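Local coordinates for protein lovastatin nonaketide synthase, polyketide synthase component (Aspergillus terreus, PDB 7CPX) that builds the polyketide core of lovastatin by repeated condensation and reduction of malonyl units with a single methylation, in partnership with a separate enoyl reductase, at residues 1643-1657 against 1686-1698. The protein carries 2 engineered substitutions. Numbering follows the deposited sequence.
Sequences PLVVVGGQTPQSQRL and PMKSTFVMLTELD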
ATOM      1  N   PRO A1643     -33.682  43.462 -72.587  1.00132.33           N
ATOM      2  CA  PRO A1643     -34.899  44.275 -72.473  1.00132.33           C
ATOM      3  C   PRO A1643     -35.126  44.738 -71.043  1.00132.33           C
ATOM      4  O   PRO A1643     -34.874  44.007 -70.084  1.00132.33           O
ATOM      5  CB  PRO A1643     -36.009  43.326 -72.938  1.00132.33           C
ATOM      6  CG  PRO A1643     -35.319  42.291 -73.751  1.00132.33           C
ATOM      7  CD  PRO A1643     -33.966  42.126 -73.137  1.00132.33           C
ATOM      8  N   LEU A1644     -35.612  45.970 -70.909  1.00132.26           N
ATOM      9  CA  LEU A1644     -35.886  46.573 -69.613  1.00132.26           C
ATOM     10  C   LEU A1644     -37.383  46.810 -69.472  1.00132.26           C
ATOM     11  O   LEU A1644     -38.023  47.347 -70.383  1.00132.26           O
ATOM     12  CB  LEU A1644     -35.119  47.885 -69.444  1.00132.26           C
ATOM     13  CG  LEU A1644     -35.219  48.516 -68.053  1.00132.26           C
ATOM     14  CD1 LEU A1644     -33.880  49.097 -67.630  1.00132.26           C
ATOM     15  CD2 LEU A1644     -36.298  49.586 -68.018  1.00132.26           C
ATOM     16  N   VAL A1645     -37.932  46.405 -68.331  1.00131.74           N
ATOM     17  CA  VAL A1645     -39.356  46.530 -68.049  1.00131.74           C
ATOM     18  C   VAL A1645     -39.510  47.210 -66.697  1.00131.74           C
ATOM     19  O   VAL A1645     -39.013  46.703 -65.685  1.00131.74           O
ATOM     20  CB  VAL A1645     -40.065  45.164 -68.044  1.00131.74           C
ATOM     21  CG1 VAL A1645     -41.561  45.348 -67.861  1.00131.74           C
ATOM     22  CG2 VAL A1645     -39.764  44.394 -69.325  1.00131.74           C
ATOM     23  N   VAL A1646     -40.201  48.342 -66.674  1.00131.64           N
ATOM     24  CA  VAL A1646     -40.452  49.090 -65.449  1.00131.64           C
ATOM     25  C   VAL A1646     -41.882  48.823 -65.008  1.00131.64           C
ATOM     26  O   VAL A1646     -42.815  48.897 -65.819  1.00131.64           O
ATOM     27  CB  VAL A1646     -40.210  50.594 -65.650  1.00131.64           C
ATOM     28  CG1 VAL A1646     -40.292  51.317 -64.317  1.00131.64           C
ATOM     29  CG2 VAL A1646     -38.864  50.831 -66.309  1.00131.64           C
ATOM     30  N   VAL A1647     -42.052  48.496 -63.731  1.00131.24           N
ATOM     31  CA  VAL A1647     -43.354  48.201 -63.148  1.00131.24           C
ATOM     32  C   VAL A1647     -43.551  49.114 -61.948  1.00131.24           C
ATOM     33  O   VAL A1647     -42.664  49.225 -61.094  1.00131.24           O
ATOM     34  CB  VAL A1647     -43.470  46.723 -62.734  1.00131.24           C
ATOM     35  CG1 VAL A1647     -44.902  46.388 -62.354  1.00131.24           C
ATOM     36  CG2 VAL A1647     -42.980  45.818 -63.853  1.00131.24           C
ATOM     37  N   GLY A1648     -44.715  49.762 -61.884  1.00132.63           N
ATOM     38  CA  GLY A1648     -45.034  50.694 -60.821  1.00132.63           C
ATOM     39  C   GLY A1648     -45.287  52.089 -61.376  1.00132.63           C
ATOM     40  O   GLY A1648     -45.917  52.249 -62.426  1.00132.63           O
ATOM     41  N   GLY A1649     -44.785  53.092 -60.661  1.00133.15           N
ATOM     42  CA  GLY A1649     -44.939  54.465 -61.090  1.00133.15           C
ATOM     43  C   GLY A1649     -46.294  55.073 -60.818  1.00133.15           C
ATOM     44  O   GLY A1649     -46.593  56.140 -61.362  1.00133.15           O
ATOM     45  N   GLN A1650     -47.133  54.425 -60.007  1.00134.54           N
ATOM     46  CA  GLN A1650     -48.461  54.965 -59.739  1.00134.54           C
ATOM     47  C   GLN A1650     -48.396  56.176 -58.817  1.00134.54           C
ATOM     48  O   GLN A1650     -49.051  57.194 -59.071  1.00134.54           O
ATOM     49  CB  GLN A1650     -49.352  53.879 -59.138  1.00134.54           C
ATOM     50  CG  GLN A1650     -50.817  54.264 -59.022  1.00134.54           C
ATOM     51  CD  GLN A1650     -51.483  54.440 -60.372  1.00134.54           C
ATOM     52  OE1 GLN A1650     -50.877  54.185 -61.414  1.00134.54           O
ATOM     53  NE2 GLN A1650     -52.737  54.875 -60.361  1.00134.54           N
ATOM     54  N   THR A1651     -47.611  56.089 -57.746  1.00135.05           N
ATOM     55  CA  THR A1651     -47.525  57.182 -56.791  1.00135.05           C
ATOM     56  C   THR A1651     -46.818  58.380 -57.426  1.00135.05           C
ATOM     57  O   THR A1651     -45.916  58.207 -58.251  1.00135.05           O
ATOM     58  CB  THR A1651     -46.772  56.733 -55.539  1.00135.05           C
ATOM     59  OG1 THR A1651     -47.278  55.466 -55.102  1.00135.05           O
ATOM     60  CG2 THR A1651     -46.929  57.743 -54.415  1.00135.05           C
ATOM     61  N   PRO A1652     -47.203  59.609 -57.061  1.00134.80           N
ATOM     62  CA  PRO A1652     -46.547  60.778 -57.674  1.00134.80           C
ATOM     63  C   PRO A1652     -45.030  60.744 -57.571  1.00134.80           C
ATOM     64  O   PRO A1652     -44.338  61.077 -58.541  1.00134.80           O
ATOM     65  CB  PRO A1652     -47.155  61.951 -56.901  1.00134.80           C
ATOM     66  CG  PRO A1652     -48.503  61.474 -56.514  1.00134.80           C
ATOM     67  CD  PRO A1652     -48.352  60.007 -56.227  1.00134.80           C
ATOM     68  N   GLN A1653     -44.490  60.341 -56.421  1.00133.02           N
ATOM     69  CA  GLN A1653     -43.051  60.118 -56.335  1.00133.02           C
ATOM     70  C   GLN A1653     -42.632  58.965 -57.235  1.00133.02           C
ATOM     71  O   GLN A1653     -41.579  59.019 -57.881  1.00133.02           O
ATOM     72  CB  GLN A1653     -42.640  59.848 -54.888  1.00133.02           C
ATOM     73  CG  GLN A1653     -42.420  61.107 -54.066  1.00133.02           C
ATOM     74  CD  GLN A1653     -41.227  61.912 -54.544  1.00133.02           C
ATOM     75  OE1 GLN A1653     -40.322  61.379 -55.187  1.00133.02           O
ATOM     76  NE2 GLN A1653     -41.223  63.204 -54.239  1.00133.02           N
ATOM     77  N   SER A1654     -43.449  57.913 -57.294  1.00132.62           N
ATOM     78  CA  SER A1654     -43.170  56.816 -58.213  1.00132.62           C
ATOM     79  C   SER A1654     -43.240  57.288 -59.660  1.00132.62           C
ATOM     80  O   SER A1654     -42.440  56.858 -60.497  1.00132.62           O
ATOM     81  CB  SER A1654     -44.144  55.665 -57.967  1.00132.62           C
ATOM     82  OG  SER A1654     -44.105  55.247 -56.614  1.00132.62           O
ATOM     83  N   GLN A1655     -44.194  58.168 -59.978  1.00133.86           N
ATOM     84  CA  GLN A1655     -44.262  58.733 -61.324  1.00133.86           C
ATOM     85  C   GLN A1655     -42.995  59.517 -61.647  1.00133.86           C
ATOM     86  O   GLN A1655     -42.425  59.389 -62.739  1.00133.86           O
ATOM     87  CB  GLN A1655     -45.489  59.637 -61.454  1.00133.86           C
ATOM     88  CG  GLN A1655     -46.819  58.937 -61.244  1.00133.86           C
ATOM     89  CD  GLN A1655     -47.970  59.908 -61.081  1.00133.86           C
ATOM     90  OE1 GLN A1655     -47.881  61.068 -61.484  1.00133.86           O
ATOM     91  NE2 GLN A1655     -49.060  59.440 -60.484  1.00133.86           N
ATOM     92  N   ARG A1656     -42.543  60.342 -60.700  1.00132.87           N
ATOM     93  CA  ARG A1656     -41.326  61.117 -60.911  1.00132.87           C
ATOM     94  C   ARG A1656     -40.132  60.202 -61.132  1.00132.87           C
ATOM     95  O   ARG A1656     -39.306  60.446 -62.019  1.00132.87           O
ATOM     96  CB  ARG A1656     -41.080  62.035 -59.714  1.00132.87           C
ATOM     97  CG  ARG A1656     -39.823  62.890 -59.822  1.00132.87           C
ATOM     98  CD  ARG A1656     -39.408  63.446 -58.470  1.00132.87           C
ATOM     99  NE  ARG A1656     -39.088  62.386 -57.519  1.00132.87           N
ATOM    100  CZ  ARG A1656     -37.938  61.726 -57.489  1.00132.87           C
ATOM    101  NH1 ARG A1656     -36.971  61.979 -58.357  1.00132.87           N
ATOM    102  NH2 ARG A1656     -37.753  60.784 -56.570  1.00132.87           N
ATOM    103  N   LEU A1657     -40.022  59.141 -60.331  1.00131.19           N
ATOM    104  CA  LEU A1657     -38.889  58.236 -60.468  1.00131.19           C
ATOM    105  C   LEU A1657     -38.962  57.447 -61.769  1.00131.19           C
ATOM    106  O   LEU A1657     -37.925  57.165 -62.375  1.00131.19           O
ATOM    107  CB  LEU A1657     -38.823  57.295 -59.265  1.00131.19           C
ATOM    108  CG  LEU A1657     -37.584  56.405 -59.148  1.00131.19           C
ATOM    109  CD1 LEU A1657     -36.307  57.168 -59.470  1.00131.19           C
ATOM    110  CD2 LEU A1657     -37.504  55.821 -57.749  1.00131.19           C
ATOM    111  N   PRO A1686     -40.620  40.018 -72.417  1.00132.67           N
ATOM    112  CA  PRO A1686     -39.378  39.298 -72.713  1.00132.67           C
ATOM    113  C   PRO A1686     -38.927  38.463 -71.525  1.00132.67           C
ATOM    114  O   PRO A1686     -38.957  38.912 -70.376  1.00132.67           O
ATOM    115  CB  PRO A1686     -38.380  40.420 -73.024  1.00132.67           C
ATOM    116  CG  PRO A1686     -38.898  41.605 -72.291  1.00132.67           C
ATOM    117  CD  PRO A1686     -40.388  41.453 -72.174  1.00132.67           C
ATOM    118  N   MET A1687     -38.507  37.231 -71.812  1.00133.68           N
ATOM    119  CA  MET A1687     -38.131  36.300 -70.755  1.00133.68           C
ATOM    120  C   MET A1687     -36.724  36.534 -70.224  1.00133.68           C
ATOM    121  O   MET A1687     -36.384  35.994 -69.165  1.00133.68           O
ATOM    122  CB  MET A1687     -38.262  34.860 -71.254  1.00133.68           C
ATOM    123  CG  MET A1687     -39.693  34.350 -71.241  1.00133.68           C
ATOM    124  SD  MET A1687     -39.837  32.600 -71.645  1.00133.68           S
ATOM    125  CE  MET A1687     -41.567  32.317 -71.279  1.00133.68           C
ATOM    126  N   LYS A1688     -35.902  37.317 -70.921  1.00130.69           N
ATOM    127  CA  LYS A1688     -34.613  37.763 -70.408  1.00130.69           C
ATOM    128  C   LYS A1688     -34.694  39.205 -69.921  1.00130.69           C
ATOM    129  O   LYS A1688     -33.726  39.963 -70.020  1.00130.69           O
ATOM    130  CB  LYS A1688     -33.528  37.616 -71.473  1.00130.69           C
ATOM    131  CG  LYS A1688     -33.349  36.195 -71.987  1.00130.69           C
ATOM    132  CD  LYS A1688     -32.962  35.237 -70.870  1.00130.69           C
ATOM    133  CE  LYS A1688     -32.707  33.838 -71.400  1.00130.69           C
ATOM    134  NZ  LYS A1688     -32.373  32.884 -70.307  1.00130.69           N
ATOM    135  N   SER A1689     -35.851  39.587 -69.391  1.00132.30           N
ATOM    136  CA  SER A1689     -36.102  40.968 -69.017  1.00132.30           C
ATOM    137  C   SER A1689     -35.254  41.387 -67.824  1.00132.30           C
ATOM    138  O   SER A1689     -34.928  40.584 -66.946  1.00132.30           O
ATOM    139  CB  SER A1689     -37.577  41.161 -68.676  1.00132.30           C
ATOM    140  OG  SER A1689     -37.826  42.482 -68.231  1.00132.30           O
ATOM    141  N   THR A1690     -34.903  42.668 -67.804  1.00131.80           N
ATOM    142  CA  THR A1690     -34.356  43.323 -66.623  1.00131.80           C
ATOM    143  C   THR A1690     -35.459  44.210 -66.058  1.00131.80           C
ATOM    144  O   THR A1690     -35.867  45.187 -66.694  1.00131.80           O
ATOM    145  CB  THR A1690     -33.108  44.132 -66.965  1.00131.80           C
ATOM    146  OG1 THR A1690     -32.129  43.276 -67.566  1.00131.80           O
ATOM    147  CG2 THR A1690     -32.523  44.758 -65.711  1.00131.80           C
ATOM    148  N   PHE A1691     -35.959  43.856 -64.881  1.00130.12           N
ATOM    149  CA  PHE A1691     -37.109  44.539 -64.310  1.00130.12           C
ATOM    150  C   PHE A1691     -36.676  45.592 -63.297  1.00130.12           C
ATOM    151  O   PHE A1691     -35.741  45.396 -62.517  1.00130.12           O
ATOM    152  CB  PHE A1691     -38.051  43.541 -63.639  1.00130.12           C
ATOM    153  CG  PHE A1691     -39.005  42.869 -64.580  1.00130.12           C
ATOM    154  CD1 PHE A1691     -40.235  43.435 -64.860  1.00130.12           C
ATOM    155  CD2 PHE A1691     -38.683  41.657 -65.164  1.00130.12           C
ATOM    156  CE1 PHE A1691     -41.121  42.812 -65.718  1.00130.12           C
ATOM    157  CE2 PHE A1691     -39.565  41.028 -66.019  1.00130.12           C
ATOM    158  CZ  PHE A1691     -40.784  41.607 -66.300  1.00130.12           C
ATOM    159  N   VAL A1692     -37.372  46.724 -63.326  1.00129.84           N
ATOM    160  CA  VAL A1692     -37.210  47.795 -62.352  1.00129.84           C
ATOM    161  C   VAL A1692     -38.579  48.019 -61.733  1.00129.84           C
ATOM    162  O   VAL A1692     -39.487  48.538 -62.394  1.00129.84           O
ATOM    163  CB  VAL A1692     -36.672  49.086 -62.984  1.00129.84           C
ATOM    164  CG1 VAL A1692     -36.502  50.161 -61.923  1.00129.84           C
ATOM    165  CG2 VAL A1692     -35.357  48.815 -63.695  1.00129.84           C
ATOM    166  N   MET A1693     -38.734  47.633 -60.472  1.00128.84           N
ATOM    167  CA  MET A1693     -40.040  47.549 -59.830  1.00128.84           C
ATOM    168  C   MET A1693     -40.191  48.705 -58.851  1.00128.84           C
ATOM    169  O   MET A1693     -39.519  48.743 -57.814  1.00128.84           O
ATOM    170  CB  MET A1693     -40.198  46.209 -59.122  1.00128.84           C
ATOM    171  CG  MET A1693     -39.793  45.011 -59.968  1.00128.84           C
ATOM    172  SD  MET A1693     -40.847  44.768 -61.407  1.00128.84           S
ATOM    173  CE  MET A1693     -42.390  44.335 -60.612  1.00128.84           C
ATOM    174  N   LEU A1694     -41.075  49.641 -59.183  1.00130.05           N
ATOM    175  CA  LEU A1694     -41.474  50.710 -58.279  1.00130.05           C
ATOM    176  C   LEU A1694     -42.756  50.373 -57.529  1.00130.05           C
ATOM    177  O   LEU A1694     -43.320  51.245 -56.861  1.00130.05           O
ATOM    178  CB  LEU A1694     -41.655  52.017 -59.054  1.00130.05           C
ATOM    179  CG  LEU A1694     -40.379  52.762 -59.458  1.00130.05           C
ATOM    180  CD1 LEU A1694     -39.445  51.873 -60.264  1.00130.05           C
ATOM    181  CD2 LEU A1694     -40.730  54.017 -60.243  1.00130.05           C
ATOM    182  N   THR A1695     -43.223  49.126 -57.628  1.00130.52           N
ATOM    183  CA  THR A1695     -44.492  48.756 -57.011  1.00130.52           C
ATOM    184  C   THR A1695     -44.457  48.967 -55.504  1.00130.52           C
ATOM    185  O   THR A1695     -45.434  49.441 -54.914  1.00130.52           O
ATOM    186  CB  THR A1695     -44.825  47.300 -57.335  1.00130.52           C
ATOM    187  OG1 THR A1695     -43.779  46.448 -56.852  1.00130.52           O
ATOM    188  CG2 THR A1695     -44.975  47.112 -58.834  1.00130.52           C
ATOM    189  N   GLU A1696     -43.342  48.616 -54.862  1.00127.09           N
ATOM    190  CA  GLU A1696     -43.251  48.777 -53.416  1.00127.09           C
ATOM    191  C   GLU A1696     -43.361  50.237 -53.005  1.00127.09           C
ATOM    192  O   GLU A1696     -43.874  50.525 -51.918  1.00127.09           O
ATOM    193  CB  GLU A1696     -41.941  48.181 -52.900  1.00127.09           C
ATOM    194  CG  GLU A1696     -41.602  46.831 -53.504  1.00127.09           C
ATOM    195  CD  GLU A1696     -42.803  45.911 -53.578  1.00127.09           C
ATOM    196  OE1 GLU A1696     -43.626  45.924 -52.639  1.00127.09           O
ATOM    197  OE2 GLU A1696     -42.926  45.182 -54.584  1.00127.09           O
ATOM    198  N   LEU A1697     -42.894  51.163 -53.845  1.00128.56           N
ATOM    199  CA  LEU A1697     -43.189  52.571 -53.614  1.00128.56           C
ATOM    200  C   LEU A1697     -44.685  52.829 -53.706  1.00128.56           C
ATOM    201  O   LEU A1697     -45.229  53.621 -52.927  1.00128.56           O
ATOM    202  CB  LEU A1697     -42.434  53.438 -54.623  1.00128.56           C
ATOM    203  CG  LEU A1697     -40.949  53.112 -54.806  1.00128.56           C
ATOM    204  CD1 LEU A1697     -40.293  54.113 -55.741  1.00128.56           C
ATOM    205  CD2 LEU A1697     -40.224  53.074 -53.471  1.00128.56           C
ATOM    206  N   ASP A1698     -45.358  52.172 -54.645  1.00131.24           N
ATOM    207  CA  ASP A1698     -46.808  52.174 -54.731  1.00131.24           C
ATOM    208  C   ASP A1698     -47.357  51.135 -53.755  1.00131.24           C
ATOM    209  O   ASP A1698     -46.652  50.660 -52.862  1.00131.24           O
ATOM    210  CB  ASP A1698     -47.253  51.900 -56.166  1.00131.24           C
ATOM    211  CG  ASP A1698     -46.596  52.827 -57.168  1.00131.24           C
ATOM    212  OD1 ASP A1698     -46.250  53.965 -56.788  1.00131.24           O
ATOM    213  OD2 ASP A1698     -46.425  52.417 -58.336  1.00131.24           O
TER
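Val1647 and Leu1694 meet where two parallel strands end: Val1647 N donates to Val1692 O (2.9 Å) and Val1647 O accepts from Leu1694 N, closing a ladder that begins at Pro1643. Beta-branched Val1647 suits an extended strand. Its CG1 meets Thr1695 CG2 at 3.6 Å because chi1 (-170°) sets that methyl anti to the backbone N, while Val1647 CG2 lies against Met1693 SD and the edge of the Phe1691 ring. Leu1694, just past its strand, reaches back to the neighbouring helix, its CD2 packing on Leu1657 CB (3.9 Å) and its CD1 on Val1646 CG1 (4.2 Å); Ile1661 adds to this cluster. Gly1648, with phi 119° and no CB, lets the turn pass close to the Leu1694–Thr1695 backbone. Beyond it Asp1698 OD2 accepts from Gln1650 N (2.7 Å), and its OD1 is approached from opposite carboxylate faces by Thr1651 N (2.7 Å) and Ser1654 OG. Strand, glycine turn and helix, with strand 1644-1647 between parallel 1689-1693 and 1670-1673, resemble a Rossmann-type unit, consistent with a ketoreductase-like fold. Buried Asp1698 is probably ionised, and the helix N-terminus would probably help stabilise its charge; the carboxylate ties 1686-1698 to the first helical turn beside packed leucines and valines.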